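Local atomic coordinates of putative peptidase (Chlamydophila abortus, PDB entry 3CE2), a protein that probably cuts small peptides as a zinc-dependent oligopeptidase of the M3B metallopeptidase family. Residues A[336-348]-A[434-446]. Numbering follows the deposited sequence.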
loop_
_atom_site.group_PDB
_atom_site.type_symbol
_atom_site.label_atom_id
_atom_site.label_comp_id
_atom_site.label_asym_id
_atom_site.label_seq_id
_atom_site.Cartn_x
_atom_site.Cartn_y
_atom_site.Cartn_z
ATOM N N LEU A 336 -16.013 10.709 -17.735
ATOM C CA LEU A 336 -15.827 9.269 -17.738
ATOM C C LEU A 336 -15.925 8.710 -16.310
ATOM O O LEU A 336 -16.702 7.787 -16.045
ATOM C CB LEU A 336 -14.485 8.918 -18.380
ATOM C CG LEU A 336 -14.344 7.484 -18.887
ATOM C CD1 LEU A 336 -15.557 7.103 -19.740
ATOM C CD2 LEU A 336 -13.048 7.325 -19.663
ATOM N N ILE A 337 -15.148 9.283 -15.397
ATOM C CA ILE A 337 -15.202 8.877 -14.005
ATOM C C ILE A 337 -16.651 8.931 -13.538
ATOM O O ILE A 337 -17.191 7.953 -13.010
ATOM C CB ILE A 337 -14.375 9.824 -13.105
ATOM C CG1 ILE A 337 -12.884 9.666 -13.389
ATOM C CG2 ILE A 337 -14.660 9.557 -11.633
ATOM C CD1 ILE A 337 -12.457 8.244 -13.381
ATOM N N TYR A 338 -17.275 10.082 -13.762
ATOM C CA TYR A 338 -18.622 10.347 -13.293
ATOM C C TYR A 338 -19.623 9.251 -13.678
ATOM O O TYR A 338 -20.410 8.794 -12.856
ATOM C CB TYR A 338 -19.080 11.711 -13.798
ATOM C CG TYR A 338 -20.358 12.186 -13.166
ATOM C CD1 TYR A 338 -20.345 12.823 -11.940
ATOM C CD2 TYR A 338 -21.582 12.000 -13.800
ATOM C CE1 TYR A 338 -21.514 13.267 -11.354
ATOM C CE2 TYR A 338 -22.762 12.432 -13.220
ATOM C CZ TYR A 338 -22.718 13.067 -11.999
ATOM O OH TYR A 338 -23.885 13.503 -11.410
ATOM N N THR A 339 -19.601 8.812 -14.924
ATOM C CA THR A 339 -20.525 7.749 -15.298
ATOM C C THR A 339 -20.025 6.381 -14.858
ATOM O O THR A 339 -20.818 5.502 -14.534
ATOM C CB THR A 339 -20.823 7.732 -16.821
ATOM O OG1 THR A 339 -19.591 7.633 -17.553
ATOM C CG2 THR A 339 -21.581 9.005 -17.236
ATOM N N SER A 340 -18.707 6.203 -14.854
ATOM C CA SER A 340 -18.126 4.908 -14.506
ATOM C C SER A 340 -18.308 4.512 -13.046
ATOM O O SER A 340 -18.432 3.330 -12.725
ATOM C CB SER A 340 -16.645 4.879 -14.843
ATOM O OG SER A 340 -16.457 4.947 -16.242
ATOM N N LEU A 341 -18.321 5.498 -12.165
ATOM C CA LEU A 341 -18.434 5.211 -10.759
ATOM C C LEU A 341 -19.869 5.318 -10.257
ATOM O O LEU A 341 -20.121 5.125 -9.058
ATOM C CB LEU A 341 -17.500 6.114 -9.955
ATOM C CG LEU A 341 -16.017 6.046 -10.349
ATOM C CD1 LEU A 341 -15.171 6.814 -9.355
ATOM C CD2 LEU A 341 -15.529 4.612 -10.454
ATOM N N SER A 342 -20.818 5.582 -11.159
ATOM C CA SER A 342 -22.220 5.758 -10.729
ATOM C C SER A 342 -22.794 4.683 -9.774
ATOM O O SER A 342 -23.633 4.987 -8.927
ATOM C CB SER A 342 -23.184 6.023 -11.911
ATOM O OG SER A 342 -23.239 4.940 -12.821
ATOM N N PRO A 343 -22.357 3.425 -9.896
ATOM C CA PRO A 343 -22.857 2.501 -8.875
ATOM C C PRO A 343 -22.459 2.884 -7.443
ATOM O O PRO A 343 -22.961 2.287 -6.494
ATOM C CB PRO A 343 -22.227 1.169 -9.264
ATOM C CG PRO A 343 -21.947 1.307 -10.719
ATOM C CD PRO A 343 -21.524 2.743 -10.894
ATOM N N LEU A 344 -21.570 3.859 -7.271
ATOM C CA LEU A 344 -21.229 4.301 -5.926
ATOM C C LEU A 344 -22.217 5.346 -5.439
ATOM O O LEU A 344 -22.121 5.848 -4.309
ATOM C CB LEU A 344 -19.810 4.835 -5.874
ATOM C CG LEU A 344 -18.724 3.808 -6.186
ATOM C CD1 LEU A 344 -17.377 4.418 -5.962
ATOM C CD2 LEU A 344 -18.883 2.585 -5.328
ATOM N N GLY A 345 -23.181 5.670 -6.291
ATOM C CA GLY A 345 -24.251 6.558 -5.885
ATOM C C GLY A 345 -24.061 8.011 -6.264
ATOM O O GLY A 345 -22.938 8.520 -6.338
ATOM N N THR A 346 -25.186 8.676 -6.497
ATOM C CA THR A 346 -25.228 10.089 -6.846
ATOM C C THR A 346 -24.338 10.921 -5.935
ATOM O O THR A 346 -23.600 11.791 -6.398
ATOM C CB THR A 346 -26.679 10.619 -6.753
ATOM O OG1 THR A 346 -27.476 9.922 -7.704
ATOM C CG2 THR A 346 -26.749 12.093 -7.067
ATOM N N GLU A 347 -24.410 10.655 -4.639
ATOM C CA GLU A 347 -23.732 11.513 -3.689
ATOM C C GLU A 347 -22.223 11.404 -3.771
ATOM O O GLU A 347 -21.549 12.424 -3.794
ATOM C CB GLU A 347 -24.225 11.236 -2.277
ATOM C CG GLU A 347 -25.741 11.216 -2.195
ATOM C CD GLU A 347 -26.242 11.850 -0.914
ATOM O OE1 GLU A 347 -25.443 12.556 -0.257
ATOM O OE2 GLU A 347 -27.426 11.647 -0.563
ATOM N N TYR A 348 -21.702 10.172 -3.818
ATOM C CA TYR A 348 -20.270 9.944 -4.002
ATOM C C TYR A 348 -19.803 10.621 -5.280
ATOM O O TYR A 348 -18.855 11.393 -5.280
ATOM C CB TYR A 348 -19.971 8.456 -4.106
ATOM C CG TYR A 348 -18.504 8.124 -4.159
ATOM C CD1 TYR A 348 -17.851 7.652 -3.034
ATOM C CD2 TYR A 348 -17.771 8.270 -5.334
ATOM C CE1 TYR A 348 -16.505 7.341 -3.062
ATOM C CE2 TYR A 348 -16.411 7.966 -5.379
ATOM C CZ TYR A 348 -15.779 7.501 -4.231
ATOM O OH TYR A 348 -14.431 7.177 -4.230
ATOM N N THR A 434 -8.370 0.736 -5.228
ATOM C CA THR A 434 -8.423 -0.446 -6.066
ATOM C C THR A 434 -9.843 -0.667 -6.551
ATOM O O THR A 434 -10.070 -0.910 -7.742
ATOM C CB THR A 434 -7.898 -1.682 -5.312
ATOM O OG1 THR A 434 -6.487 -1.542 -5.095
ATOM C CG2 THR A 434 -8.138 -2.938 -6.109
ATOM N N LEU A 435 -10.801 -0.554 -5.637
ATOM C CA LEU A 435 -12.211 -0.654 -6.014
ATOM C C LEU A 435 -12.564 0.344 -7.114
ATOM O O LEU A 435 -13.201 -0.023 -8.096
ATOM C CB LEU A 435 -13.134 -0.480 -4.807
ATOM C CG LEU A 435 -14.649 -0.611 -5.053
ATOM C CD1 LEU A 435 -15.371 -1.198 -3.842
ATOM C CD2 LEU A 435 -15.296 0.690 -5.473
ATOM N N ASN A 436 -12.150 1.595 -6.977
ATOM C CA ASN A 436 -12.354 2.556 -8.070
ATOM C C ASN A 436 -11.712 2.138 -9.402
ATOM O O ASN A 436 -12.340 2.254 -10.444
ATOM C CB ASN A 436 -11.914 3.975 -7.675
ATOM C CG ASN A 436 -12.935 4.678 -6.813
ATOM O OD1 ASN A 436 -13.944 4.094 -6.432
ATOM N ND2 ASN A 436 -12.675 5.932 -6.484
ATOM N N GLU A 437 -10.470 1.658 -9.383
ATOM C CA GLU A 437 -9.843 1.205 -10.620
ATOM C C GLU A 437 -10.723 0.162 -11.248
ATOM O O GLU A 437 -11.013 0.233 -12.427
ATOM C CB GLU A 437 -8.502 0.554 -10.362
ATOM C CG GLU A 437 -7.319 1.499 -10.325
ATOM C CD GLU A 437 -6.101 0.856 -9.659
ATOM O OE1 GLU A 437 -5.497 -0.058 -10.264
ATOM O OE2 GLU A 437 -5.766 1.251 -8.520
ATOM N N MET A 438 -11.129 -0.822 -10.449
ATOM C CA MET A 438 -11.879 -1.984 -10.936
ATOM C C MET A 438 -13.249 -1.616 -11.479
ATOM O O MET A 438 -13.642 -2.058 -12.546
ATOM C CB MET A 438 -11.986 -3.043 -9.836
ATOM C CG MET A 438 -10.631 -3.672 -9.490
ATOM S SD MET A 438 -10.036 -4.753 -10.812
ATOM C CE MET A 438 -8.315 -4.300 -10.918
ATOM N N LEU A 439 -13.967 -0.795 -10.734
ATOM C CA LEU A 439 -15.238 -0.251 -11.166
ATOM C C LEU A 439 -15.113 0.439 -12.517
ATOM O O LEU A 439 -15.929 0.226 -13.400
ATOM C CB LEU A 439 -15.721 0.756 -10.131
ATOM C CG LEU A 439 -17.147 1.299 -10.246
ATOM C CD1 LEU A 439 -18.154 0.260 -10.810
ATOM C CD2 LEU A 439 -17.588 1.845 -8.879
ATOM N N LEU A 440 -14.109 1.294 -12.670
ATOM C CA LEU A 440 -13.920 2.014 -13.929
ATOM C C LEU A 440 -13.821 1.034 -15.118
ATOM O O LEU A 440 -14.574 1.145 -16.083
ATOM C CB LEU A 440 -12.686 2.896 -13.832
ATOM C CG LEU A 440 -12.113 3.469 -15.121
ATOM C CD1 LEU A 440 -12.927 4.634 -15.579
ATOM C CD2 LEU A 440 -10.664 3.900 -14.930
ATOM N N MET A 441 -12.898 0.077 -15.041
ATOM C CA MET A 441 -12.804 -0.994 -16.033
ATOM C C MET A 441 -14.126 -1.778 -16.201
ATOM O O MET A 441 -14.584 -2.015 -17.314
ATOM C CB MET A 441 -11.654 -1.947 -15.699
ATOM C CG MET A 441 -10.261 -1.431 -16.034
ATOM S SD MET A 441 -9.003 -2.517 -15.287
ATOM C CE MET A 441 -7.591 -1.415 -15.286
ATOM N N ASP A 442 -14.749 -2.171 -15.110
ATOM C CA ASP A 442 -16.039 -2.823 -15.220
ATOM C C ASP A 442 -17.041 -2.030 -16.048
ATOM O O ASP A 442 -17.690 -2.575 -16.939
ATOM C CB ASP A 442 -16.639 -3.074 -13.854
ATOM C CG ASP A 442 -17.890 -3.913 -13.937
ATOM O OD1 ASP A 442 -17.733 -5.117 -14.207
ATOM O OD2 ASP A 442 -19.015 -3.379 -13.754
ATOM N N SER A 443 -17.181 -0.747 -15.742
ATOM C CA SER A 443 -18.134 0.107 -16.434
ATOM C C SER A 443 -17.764 0.335 -17.882
ATOM O O SER A 443 -18.650 0.422 -18.732
ATOM C CB SER A 443 -18.255 1.459 -15.744
ATOM O OG SER A 443 -18.859 1.320 -14.476
ATOM N N MET A 444 -16.463 0.442 -18.163
ATOM C CA MET A 444 -15.997 0.697 -19.528
ATOM C C MET A 444 -16.241 -0.505 -20.428
ATOM O O MET A 444 -16.488 -0.333 -21.613
ATOM C CB MET A 444 -14.521 1.107 -19.572
ATOM C CG MET A 444 -14.282 2.529 -19.155
ATOM S SD MET A 444 -12.558 3.024 -19.333
ATOM C CE MET A 444 -12.522 3.329 -21.106
ATOM N N LEU A 445 -16.160 -1.709 -19.874
ATOM C CA LEU A 445 -16.493 -2.918 -20.622
ATOM C C LEU A 445 -17.943 -2.909 -21.019
ATOM O O LEU A 445 -18.270 -3.046 -22.185
ATOM C CB LEU A 445 -16.315 -4.141 -19.758
ATOM C CG LEU A 445 -14.906 -4.636 -19.595
ATOM C CD1 LEU A 445 -14.987 -5.980 -18.890
ATOM C CD2 LEU A 445 -14.277 -4.745 -20.981
ATOM N N LYS A 446 -18.811 -2.787 -20.022
ATOM C CA LYS A 446 -20.234 -2.672 -20.253
ATOM C C LYS A 446 -20.515 -1.659 -21.351
ATOM O O LYS A 446 -21.377 -1.880 -22.182
ATOM C CB LYS A 446 -20.951 -2.259 -18.972
ATOM C CG LYS A 446 -21.177 -3.397 -17.975
ATOM C CD LYS A 446 -21.844 -2.871 -16.686
ATOM C CE LYS A 446 -22.336 -4.007 -15.761
ATOM N NZ LYS A 446 -21.323 -5.113 -15.577
#
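The Y348 ring meets N436 at its edge, where ND2 donates to OH (3.1 Å, N-H...O 164°). The ring and amide planes stand nearly perpendicular, and L344 CD1 lies over one ring face, offset toward the rim. Here, in the helical M3 metallopeptidase fold, the end of helix 330-340, a 3-10 turn and the start of helix 345-357 pack against helix 431-447, just after the zinc ligand E430; helices 336-340 and 434-446 cross at 86°. Asparagine suits its place because ND2 also donates to A401 O, beside the zinc ligand H402, so two bonds fix the rotation of this buried amide. L439 is the apolar centre. Chi1 of -170° swings its CG away from its own N and toward the turn; from there CD1 reaches P343 CG (3.9 Å), while CD2 meets L344 CG (3.5 Å) and L341 CD2 (3.8 Å). The small side chain of S340 allows close approach, its CA only 5.1 Å from that of L440, and its OG turns back to L336 O. Near the end of helix 330-340, S443 OG donates to S340 O, lying in the carbonyl plane, on a lone pair, at 2.7 Å.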